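Local structure of TRAP dicarboxylate transporter, DctP subunit (Ochrobactrum anthropi, 4P47) at residues 150-155 with 211-216. The protein is the periplasmic solute-binding subunit of a TRAP transporter and probably captures a small organic acid, such as a dicarboxylate, for uptake. Numbering follows the deposited sequence.
Sequences GFRNLT and QENPNA
Arg152 meets Glu212 side-on, its NE reaching OE1 at 2.8 Å in an almost straight salt bridge (167° at the hydrogen), while NH2 makes a longer bond to OE2 from above the carboxylate plane. The pair illustrates how neighbouring antiparallel strands of a periplasmic solute-binding fold, here 141-156 and 210-213, can be joined by charge as well as by backbone. Glu212 is gripped further by His235 and the backbone N-H of Leu175, and Arg152 NH1 by Asn238; these bonds orient the guanidinium and the carboxylate against each other. A leucine in place of Arg152 would probably leave the buried Glu212 carboxylate without the guanidinium that pairs with it, and Asn238 OD1 without its NH1 partner.

Asn153 with Asn213 and Thr155 with Gln211 form hydrogen-bonded pairs around the non-hydrogen-bonded Leu154–Glu212 pair. On the face shared by Asn153 and Thr155, Gln211, bent at chi2 (85°), turns NE2 back to Thr155 OG1 at 2.9 Å; Gln227 also bonds that hydroxyl. Past the last bridged pair, Asn215 OD1 accepts from Asn153 ND2, the donor lying above the carbonyl plane, while Asn153 OD1 takes the backbone N-H of Arg234. Pro214 CD packs 3.9 Å from Arg152 NH1, and a water bridges Phe151 O and Asn215 N, its oxygen 2.8 Å from Phe151 O.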
ATOM      1  N   GLY A 150      -0.235   1.124  -3.989  1.00  7.62           N
ATOM      2  CA  GLY A 150      -0.419   2.451  -4.546  1.00  9.73           C
ATOM      3  C   GLY A 150      -0.987   3.467  -3.579  1.00  6.17           C
ATOM      4  O   GLY A 150      -1.269   3.170  -2.420  1.00  7.09           O
ATOM      5  N   PHE A 151      -1.176   4.675  -4.081  1.00  6.53           N
ATOM      6  CA  PHE A 151      -1.847   5.711  -3.315  1.00  5.81           C
ATOM      7  C   PHE A 151      -3.343   5.457  -3.192  1.00  5.70           C
ATOM      8  O   PHE A 151      -3.997   4.910  -4.081  1.00  6.95           O
ATOM      9  CB  PHE A 151      -1.611   7.093  -3.963  1.00  7.85           C
ATOM     10  CG  PHE A 151      -0.204   7.582  -3.806  1.00  8.46           C
ATOM     11  CD1 PHE A 151       0.236   8.095  -2.599  1.00  8.37           C
ATOM     12  CD2 PHE A 151       0.694   7.470  -4.850  1.00 10.06           C
ATOM     13  CE1 PHE A 151       1.550   8.497  -2.460  1.00  8.87           C
ATOM     14  CE2 PHE A 151       1.991   7.879  -4.709  1.00  9.78           C
ATOM     15  CZ  PHE A 151       2.419   8.375  -3.513  1.00 10.42           C
ATOM     16  N   ARG A 152      -3.879   5.898  -2.064  1.00  5.96           N
ATOM     17  CA  ARG A 152      -5.316   5.976  -1.866  1.00  5.91           C
ATOM     18  C   ARG A 152      -5.789   7.385  -2.147  1.00  6.49           C
ATOM     19  O   ARG A 152      -5.254   8.345  -1.582  1.00  6.59           O
ATOM     20  CB  ARG A 152      -5.682   5.560  -0.440  1.00  6.88           C
ATOM     21  CG  ARG A 152      -5.105   4.209  -0.061  1.00  5.98           C
ATOM     22  CD  ARG A 152      -5.608   3.719   1.262  1.00  6.39           C
ATOM     23  NE  ARG A 152      -7.027   3.369   1.230  1.00  5.94           N
ATOM     24  CZ  ARG A 152      -7.526   2.211   0.835  1.00  6.28           C
ATOM     25  NH1 ARG A 152      -6.743   1.242   0.412  1.00  6.42           N
ATOM     26  NH2 ARG A 152      -8.829   2.032   0.885  1.00  6.54           N
ATOM     27  N   ASN A 153      -6.766   7.492  -3.043  1.00  5.22           N
ATOM     28  CA  ASN A 153      -7.371   8.745  -3.477  1.00  6.08           C
ATOM     29  C   ASN A 153      -8.872   8.759  -3.167  1.00  5.54           C
ATOM     30  O   ASN A 153      -9.397   7.831  -2.538  1.00  6.25           O
ATOM     31  CB  ASN A 153      -7.066   8.939  -4.965  1.00  7.12           C
ATOM     32  CG  ASN A 153      -5.576   9.128  -5.225  1.00  7.50           C
ATOM     33  OD1 ASN A 153      -4.888   9.876  -4.511  1.00  7.65           O
ATOM     34  ND2 ASN A 153      -5.066   8.459  -6.241  1.00  8.92           N
ATOM     35  N   LEU A 154      -9.570   9.804  -3.583  1.00  5.30           N
ATOM     36  CA  LEU A 154     -10.934  10.058  -3.120  1.00  5.56           C
ATOM     37  C   LEU A 154     -11.868  10.377  -4.277  1.00  5.55           C
ATOM     38  O   LEU A 154     -11.629  11.328  -5.012  1.00  6.26           O
ATOM     39  CB  LEU A 154     -10.900  11.261  -2.170  1.00  6.50           C
ATOM     40  CG  LEU A 154     -12.237  11.710  -1.602  1.00  7.11           C
ATOM     41  CD1 LEU A 154     -12.864  10.657  -0.715  1.00  6.81           C
ATOM     42  CD2 LEU A 154     -12.063  13.002  -0.831  1.00  8.31           C
ATOM     43  N   THR A 155     -12.945   9.604  -4.407  1.00  5.83           N
ATOM     44  CA  THR A 155     -13.993   9.951  -5.355  1.00  4.95           C
ATOM     45  C   THR A 155     -15.236  10.384  -4.614  1.00  6.24           C
ATOM     46  O   THR A 155     -15.448  10.021  -3.473  1.00  6.85           O
ATOM     47  CB  THR A 155     -14.360   8.780  -6.308  1.00  7.64           C
ATOM     48  OG1 THR A 155     -14.980   7.696  -5.585  1.00  6.68           O
ATOM     49  CG2 THR A 155     -13.157   8.252  -7.061  1.00  6.42           C
ATOM     50  N   GLN A 211     -16.003   7.471  -1.907  1.00  6.04           N
ATOM     51  CA  GLN A 211     -15.229   6.373  -1.362  1.00  6.73           C
ATOM     52  C   GLN A 211     -13.765   6.690  -1.552  1.00  5.55           C
ATOM     53  O   GLN A 211     -13.388   7.503  -2.402  1.00  5.87           O
ATOM     54  CB  GLN A 211     -15.632   5.021  -2.002  1.00  5.77           C
ATOM     55  CG  GLN A 211     -15.428   4.956  -3.502  1.00  6.21           C
ATOM     56  CD  GLN A 211     -14.020   4.569  -3.904  1.00  7.06           C
ATOM     57  OE1 GLN A 211     -13.439   3.626  -3.355  1.00  7.58           O
ATOM     58  NE2 GLN A 211     -13.467   5.273  -4.881  1.00  6.89           N
ATOM     59  N   GLU A 212     -12.952   6.071  -0.717  1.00  5.93           N
ATOM     60  CA  GLU A 212     -11.513   6.252  -0.776  1.00  5.90           C
ATOM     61  C   GLU A 212     -10.831   4.910  -1.041  1.00  5.92           C
ATOM     62  O   GLU A 212     -11.134   3.903  -0.407  1.00  6.88           O
ATOM     63  CB  GLU A 212     -10.988   6.925   0.518  1.00  5.61           C
ATOM     64  CG  GLU A 212     -11.173   6.116   1.810  1.00  6.71           C
ATOM     65  CD  GLU A 212     -10.042   5.147   2.092  1.00  6.06           C
ATOM     66  OE1 GLU A 212      -8.881   5.429   1.670  1.00  6.43           O
ATOM     67  OE2 GLU A 212     -10.278   4.131   2.783  1.00  6.16           O
ATOM     68  N   ASN A 213      -9.933   4.893  -2.019  1.00  5.97           N
ATOM     69  CA  ASN A 213      -9.315   3.661  -2.509  1.00  6.93           C
ATOM     70  C   ASN A 213      -8.277   4.038  -3.560  1.00  6.49           C
ATOM     71  O   ASN A 213      -8.251   5.175  -4.035  1.00  5.78           O
ATOM     72  CB  ASN A 213     -10.344   2.686  -3.143  1.00  6.67           C
ATOM     73  CG  ASN A 213     -10.863   1.640  -2.171  1.00  8.21           C
ATOM     74  OD1 ASN A 213     -10.093   0.957  -1.495  1.00  8.65           O
ATOM     75  ND2 ASN A 213     -12.178   1.494  -2.113  1.00  7.05           N
ATOM     76  N   PRO A 214      -7.458   3.065  -3.969  1.00  6.15           N
ATOM     77  CA  PRO A 214      -6.594   3.308  -5.136  1.00  7.34           C
ATOM     78  C   PRO A 214      -7.367   3.558  -6.419  1.00  7.45           C
ATOM     79  O   PRO A 214      -8.557   3.260  -6.527  1.00  7.21           O
ATOM     80  CB  PRO A 214      -5.758   2.029  -5.240  1.00  9.33           C
ATOM     81  CG  PRO A 214      -5.824   1.411  -3.862  1.00  9.12           C
ATOM     82  CD  PRO A 214      -7.224   1.730  -3.394  1.00  7.04           C
ATOM     83  N   ASN A 215      -6.697   4.151  -7.396  1.00  6.96           N
ATOM     84  CA  ASN A 215      -7.312   4.455  -8.663  1.00  7.09           C
ATOM     85  C   ASN A 215      -7.827   3.222  -9.405  1.00  7.41           C
ATOM     86  O   ASN A 215      -8.855   3.303 -10.076  1.00  7.47           O
ATOM     87  CB  ASN A 215      -6.311   5.174  -9.571  1.00  8.17           C
ATOM     88  CG  ASN A 215      -5.954   6.557  -9.084  1.00  9.66           C
ATOM     89  OD1 ASN A 215      -6.694   7.180  -8.319  1.00  9.61           O
ATOM     90  ND2 ASN A 215      -4.783   7.033  -9.509  1.00 11.35           N
ATOM     91  N   ALA A 216      -7.131   2.087  -9.291  1.00  7.83           N
ATOM     92  CA  ALA A 216      -7.474   0.916 -10.083  1.00  7.64           C
ATOM     93  C   ALA A 216      -8.898   0.505  -9.814  1.00  8.45           C
ATOM     94  O   ALA A 216      -9.592   0.050 -10.724  1.00  8.73           O
ATOM     95  CB  ALA A 216      -6.534  -0.235  -9.786  1.00 11.34           C
TER
HETATM   96  O   HOH W   1      -3.862   4.688  -6.825  1.00  9.68           O